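Local structure of possible transcriptional regulatory arsR-family protein (Mycobacterium bovis, 3GW2) at residues A[17-22]-A[61-67]; A[27-31]-A[58-62]. The protein probably binds DNA through a helix-turn-helix motif as an ArsR-family transcriptional regulator, in a network that coordinates tolerance to the antitubercular drug bedaquiline. One frame throughout, in Å; residues are numbered along the deposited sequence.

Contact 1 of 2, residues A[17-22]-A[61-67]; sequences RVGKAL and ALKSGGL
Ala21 sets its methyl into the C-terminal end of helix 52-64, where CB lies 3.4 Å from Ala61 O and 3.7 Å from Leu67 CD1. Leu67 carries the apolar side. With its CG anti to the carbonyl carbon (chi1 -63°), the forked end faces helix 11-22, and its two methyls divide: CD1 also meets Leu22 CD2 at 3.8 Å, while CD2 reaches Val18 CG1 at 4.1 Å. Both Val18 and Leu22 cross the Leu67 side chain at about a right angle. In Val18, CG1, anti to the backbone N (chi1 177°), serves Leu67 and leaves CG2 3.4 Å from Gly65 O.

The backbones approach closely, with Val18 CA and Gly65 CA 4.2 Å apart; Gly65, having no side chain, lets its CA lie 3.6 Å from Arg17 O and 3.9 Å from Ala21 CB. Gly66, at positive phi (75°), ends the helix in a Schellman motif, with Leu67 N bonded back to Leu62 O. Val93 and Val96 of the second subunit pack on Val18 and Leu67, respectively. Without hydrogen bonds between the segments, the fit rests on small residues and methyl packing, which joins the helix-turn-helix end to helix 11-22 beside the dimer interface.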
loop_
_atom_site.group_PDB
_atom_site.type_symbol
_atom_site.label_atom_id
_atom_site.label_comp_id
_atom_site.label_asym_id
_atom_site.label_seq_id
_atom_site.Cartn_x
_atom_site.Cartn_y
_atom_site.Cartn_z
ATOM N N ARG A 17 -0.306 -3.459 -7.030
ATOM C CA ARG A 17 -1.742 -3.772 -6.892
ATOM C C ARG A 17 -2.182 -3.749 -5.428
ATOM O O ARG A 17 -3.259 -3.262 -5.116
ATOM C CB ARG A 17 -2.095 -5.105 -7.568
ATOM C CG ARG A 17 -1.873 -5.085 -9.082
ATOM C CD ARG A 17 -2.306 -6.380 -9.783
ATOM N NE ARG A 17 -1.584 -6.566 -11.046
ATOM C CZ ARG A 17 -0.604 -7.447 -11.233
ATOM N NH1 ARG A 17 -0.231 -8.249 -10.241
ATOM N NH2 ARG A 17 0.005 -7.541 -12.417
ATOM N N VAL A 18 -1.325 -4.235 -4.525
ATOM C CA VAL A 18 -1.589 -4.112 -3.084
ATOM C C VAL A 18 -1.726 -2.641 -2.688
ATOM O O VAL A 18 -2.703 -2.254 -2.041
ATOM C CB VAL A 18 -0.498 -4.798 -2.215
ATOM C CG1 VAL A 18 -0.766 -4.572 -0.739
ATOM C CG2 VAL A 18 -0.416 -6.281 -2.521
ATOM N N GLY A 19 -0.750 -1.825 -3.090
ATOM C CA GLY A 19 -0.789 -0.394 -2.842
ATOM C C GLY A 19 -2.022 0.287 -3.413
ATOM O O GLY A 19 -2.651 1.107 -2.743
ATOM N N LYS A 20 -2.359 -0.051 -4.656
ATOM C CA LYS A 20 -3.567 0.462 -5.305
ATOM C C LYS A 20 -4.806 0.133 -4.479
ATOM O O LYS A 20 -5.639 1.002 -4.255
ATOM C CB LYS A 20 -3.695 -0.101 -6.726
ATOM C CG LYS A 20 -4.873 0.460 -7.539
ATOM C CD LYS A 20 -4.650 0.234 -9.046
ATOM C CE LYS A 20 -5.660 1.018 -9.895
ATOM N NZ LYS A 20 -7.063 0.789 -9.408
ATOM N N ALA A 21 -4.906 -1.108 -3.999
ATOM C CA ALA A 21 -6.032 -1.519 -3.145
ATOM C C ALA A 21 -6.118 -0.692 -1.868
ATOM O O ALA A 21 -7.216 -0.385 -1.402
ATOM C CB ALA A 21 -5.937 -3.000 -2.798
ATOM N N LEU A 22 -4.958 -0.337 -1.311
ATOM C CA LEU A 22 -4.891 0.391 -0.051
ATOM C C LEU A 22 -5.093 1.884 -0.234
ATOM O O LEU A 22 -5.298 2.606 0.736
ATOM C CB LEU A 22 -3.540 0.135 0.646
ATOM C CG LEU A 22 -3.269 -1.228 1.295
ATOM C CD1 LEU A 22 -1.784 -1.382 1.720
ATOM C CD2 LEU A 22 -4.189 -1.484 2.482
ATOM N N ALA A 61 -11.711 -3.877 -5.812
ATOM C CA ALA A 61 -10.405 -3.240 -5.690
ATOM C C ALA A 61 -9.552 -3.937 -4.637
ATOM O O ALA A 61 -8.373 -4.201 -4.869
ATOM C CB ALA A 61 -10.543 -1.754 -5.388
ATOM N N LEU A 62 -10.151 -4.247 -3.487
ATOM C CA LEU A 62 -9.467 -5.023 -2.441
ATOM C C LEU A 62 -9.056 -6.416 -2.909
ATOM O O LEU A 62 -7.941 -6.875 -2.625
ATOM C CB LEU A 62 -10.309 -5.095 -1.166
ATOM C CG LEU A 62 -10.494 -3.748 -0.453
ATOM C CD1 LEU A 62 -11.531 -3.894 0.652
ATOM C CD2 LEU A 62 -9.160 -3.232 0.098
ATOM N N LYS A 63 -9.951 -7.075 -3.639
ATOM C CA LYS A 63 -9.706 -8.420 -4.176
ATOM C C LYS A 63 -8.551 -8.448 -5.191
ATOM O O LYS A 63 -7.712 -9.346 -5.144
ATOM C CB LYS A 63 -10.985 -8.954 -4.812
ATOM C CG LYS A 63 -11.071 -10.476 -4.966
ATOM C CD LYS A 63 -12.394 -10.799 -5.652
ATOM C CE LYS A 63 -12.619 -12.294 -5.872
ATOM N NZ LYS A 63 -11.724 -12.869 -6.918
ATOM N N SER A 64 -8.497 -7.466 -6.093
ATOM C CA SER A 64 -7.410 -7.381 -7.084
ATOM C C SER A 64 -6.051 -7.177 -6.426
ATOM O O SER A 64 -5.030 -7.544 -6.985
ATOM C CB SER A 64 -7.654 -6.243 -8.076
ATOM O OG SER A 64 -8.914 -6.383 -8.710
ATOM N N GLY A 65 -6.049 -6.575 -5.240
ATOM C CA GLY A 65 -4.826 -6.389 -4.484
ATOM C C GLY A 65 -4.522 -7.559 -3.566
ATOM O O GLY A 65 -3.556 -7.514 -2.802
ATOM N N GLY A 66 -5.346 -8.607 -3.635
ATOM C CA GLY A 66 -5.110 -9.826 -2.876
ATOM C C GLY A 66 -5.429 -9.716 -1.397
ATOM O O GLY A 66 -5.017 -10.577 -0.609
ATOM N N LEU A 67 -6.193 -8.691 -1.027
ATOM C CA LEU A 67 -6.401 -8.340 0.376
ATOM C C LEU A 67 -7.652 -8.978 0.985
ATOM O O LEU A 67 -7.752 -9.125 2.205
ATOM C CB LEU A 67 -6.446 -6.816 0.552
ATOM C CG LEU A 67 -5.191 -6.009 0.200
ATOM C CD1 LEU A 67 -5.384 -4.549 0.570
ATOM C CD2 LEU A 67 -3.935 -6.568 0.869
#

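Contact 2 of 2, residues A[27-31]-A[58-62]; sequences RLQIL and NLQAL
Ile30 and Leu62 meet at the apolar centre, with Ile30 CG2 3.6 Å from Leu62 CD1. The same Ile30 methyl touches Leu59 CD2 at 3.7 Å. The other branch of Ile30 runs elsewhere: CG1 is anti to the carbonyl carbon and carries CD1 to Asn58 CB, 3.7 Å away. Leu31 meets the other methyl of Leu62 more loosely, its CD1 lying 4.2 Å from Leu62 CD2, the two side chains running antiparallel alongside one another. Ile44 of helix 41-48 packs on both Ile30 and Leu59, extending this core into the first helix of the DNA-binding motif.

Farther out, the aliphatic part of Arg27 covers Leu62, with CG 3.7 Å from Leu62 CD2. The arginine chain then bends at chi3, and its guanidinium group lies with one face over Ala61 CB, which sits 3.4 Å above the plane and displaced from the centre of the group. At the polar edge NH1 donates to Asn58 OD1 at 3.0 Å (N-H...O angle 151°); the acceptor is tilted 16° out of the guanidinium plane, whereas the donor lies in the carbonyl plane of Asn58. NE and NH2 bond to Ala21 O and Lys20 O.

The axes of 27-31 and 58-62 approach to 10.0 Å and cross steeply at -69°. Helix 52-64 is the motif's second helix, the recognition helix in this family, so the contact probably fixes its setting on the winged helix-turn-helix core. Three nitrogens with separate acceptors fix the guanidinium's rotation, and one arginine thereby bridges apolar core, helix 52-64 and the end of helix 11-22.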
loop_
_atom_site.group_PDB
_atom_site.type_symbol
_atom_site.label_atom_id
_atom_site.label_comp_id
_atom_site.label_asym_id
_atom_site.label_seq_id
_atom_site.Cartn_x
_atom_site.Cartn_y
_atom_site.Cartn_z
ATOM N N ARG A 27 -12.244 3.047 1.470
ATOM C CA ARG A 27 -12.095 1.607 1.214
ATOM C C ARG A 27 -11.430 0.842 2.379
ATOM O O ARG A 27 -11.731 -0.341 2.629
ATOM C CB ARG A 27 -11.334 1.418 -0.103
ATOM C CG ARG A 27 -10.922 0.006 -0.446
ATOM C CD ARG A 27 -10.823 -0.170 -1.951
ATOM N NE ARG A 27 -9.635 0.447 -2.531
ATOM C CZ ARG A 27 -9.636 1.309 -3.547
ATOM N NH1 ARG A 27 -10.767 1.682 -4.123
ATOM N NH2 ARG A 27 -8.489 1.797 -4.001
ATOM N N LEU A 28 -10.544 1.515 3.113
ATOM C CA LEU A 28 -9.880 0.907 4.275
ATOM C C LEU A 28 -10.830 0.603 5.456
ATOM O O LEU A 28 -10.542 -0.257 6.304
ATOM C CB LEU A 28 -8.732 1.801 4.736
ATOM C CG LEU A 28 -7.346 1.649 4.073
ATOM C CD1 LEU A 28 -7.422 1.083 2.677
ATOM C CD2 LEU A 28 -6.646 2.977 4.064
ATOM N N GLN A 29 -11.946 1.322 5.516
ATOM C CA GLN A 29 -13.005 1.041 6.493
ATOM C C GLN A 29 -13.507 -0.388 6.354
ATOM O O GLN A 29 -13.745 -1.063 7.348
ATOM C CB GLN A 29 -14.169 2.021 6.340
ATOM C CG GLN A 29 -13.777 3.461 6.626
ATOM C CD GLN A 29 -14.923 4.435 6.457
ATOM O OE1 GLN A 29 -14.706 5.631 6.256
ATOM N NE2 GLN A 29 -16.146 3.936 6.552
ATOM N N ILE A 30 -13.630 -0.852 5.116
ATOM C CA ILE A 30 -14.002 -2.239 4.844
ATOM C C ILE A 30 -13.070 -3.212 5.542
ATOM O O ILE A 30 -13.518 -4.188 6.141
ATOM C CB ILE A 30 -14.042 -2.542 3.326
ATOM C CG1 ILE A 30 -15.184 -1.752 2.652
ATOM C CG2 ILE A 30 -14.213 -4.049 3.096
ATOM C CD1 ILE A 30 -15.168 -1.762 1.112
ATOM N N LEU A 31 -11.772 -2.930 5.488
ATOM C CA LEU A 31 -10.773 -3.799 6.120
ATOM C C LEU A 31 -10.932 -3.850 7.629
ATOM O O LEU A 31 -10.891 -4.930 8.221
ATOM C CB LEU A 31 -9.348 -3.393 5.700
ATOM C CG LEU A 31 -8.983 -3.682 4.243
ATOM C CD1 LEU A 31 -7.567 -3.203 3.945
ATOM C CD2 LEU A 31 -9.108 -5.172 3.925
ATOM N N ASN A 58 -15.384 -1.200 -4.516
ATOM C CA ASN A 58 -14.301 -1.158 -3.545
ATOM C C ASN A 58 -13.855 -2.568 -3.129
ATOM O O ASN A 58 -12.666 -2.802 -2.925
ATOM C CB ASN A 58 -14.703 -0.365 -2.300
ATOM C CG ASN A 58 -14.541 1.128 -2.478
ATOM O OD1 ASN A 58 -13.560 1.593 -3.046
ATOM N ND2 ASN A 58 -15.503 1.890 -1.973
ATOM N N LEU A 59 -14.812 -3.492 -2.991
ATOM C CA LEU A 59 -14.479 -4.892 -2.686
ATOM C C LEU A 59 -13.668 -5.568 -3.806
ATOM O O LEU A 59 -12.710 -6.290 -3.536
ATOM C CB LEU A 59 -15.742 -5.685 -2.329
ATOM C CG LEU A 59 -16.307 -5.316 -0.951
ATOM C CD1 LEU A 59 -17.776 -5.706 -0.822
ATOM C CD2 LEU A 59 -15.462 -5.950 0.176
ATOM N N GLN A 60 -14.050 -5.318 -5.057
ATOM C CA GLN A 60 -13.250 -5.719 -6.218
ATOM C C GLN A 60 -11.833 -5.151 -6.180
ATOM O O GLN A 60 -10.868 -5.867 -6.478
ATOM C CB GLN A 60 -13.924 -5.289 -7.518
ATOM C CG GLN A 60 -14.623 -6.405 -8.253
ATOM C CD GLN A 60 -15.750 -7.043 -7.469
ATOM O OE1 GLN A 60 -15.601 -8.153 -6.943
ATOM N NE2 GLN A 60 -16.892 -6.357 -7.392
ATOM N N ALA A 61 -11.711 -3.877 -5.812
ATOM C CA ALA A 61 -10.405 -3.240 -5.690
ATOM C C ALA A 61 -9.552 -3.937 -4.637
ATOM O O ALA A 61 -8.373 -4.201 -4.869
ATOM C CB ALA A 61 -10.543 -1.754 -5.388
ATOM N N LEU A 62 -10.151 -4.247 -3.487
ATOM C CA LEU A 62 -9.467 -5.023 -2.441
ATOM C C LEU A 62 -9.056 -6.416 -2.909
ATOM O O LEU A 62 -7.941 -6.875 -2.625
ATOM C CB LEU A 62 -10.309 -5.095 -1.166
ATOM C CG LEU A 62 -10.494 -3.748 -0.453
ATOM C CD1 LEU A 62 -11.531 -3.894 0.652
ATOM C CD2 LEU A 62 -9.160 -3.232 0.098
#

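Overall arrangement
From the N terminus, helix 11-22 supplies 17-22 and helix 27-34 supplies 27-31; both meet helix 52-64, and 17-22 also reaches the turn after it. Contact 2 closes a loop of 26 intervening residues, mostly helical, which includes helix 41-48. Contact 1 spans 38 and encloses that loop, so the two are nested and end on overlapping segments that share Ala61 and Leu62. Their centres are about 8 Å apart. Besides the Arg27 bonds, packing joins them directly: Leu22 O lies 3.3 Å from Leu28 CD1, and Leu22 CD2 lies 4.1 Å from Leu31 CD1. Together they tie the helix-turn-helix to the two preceding helices, and both contacts touch the second subunit.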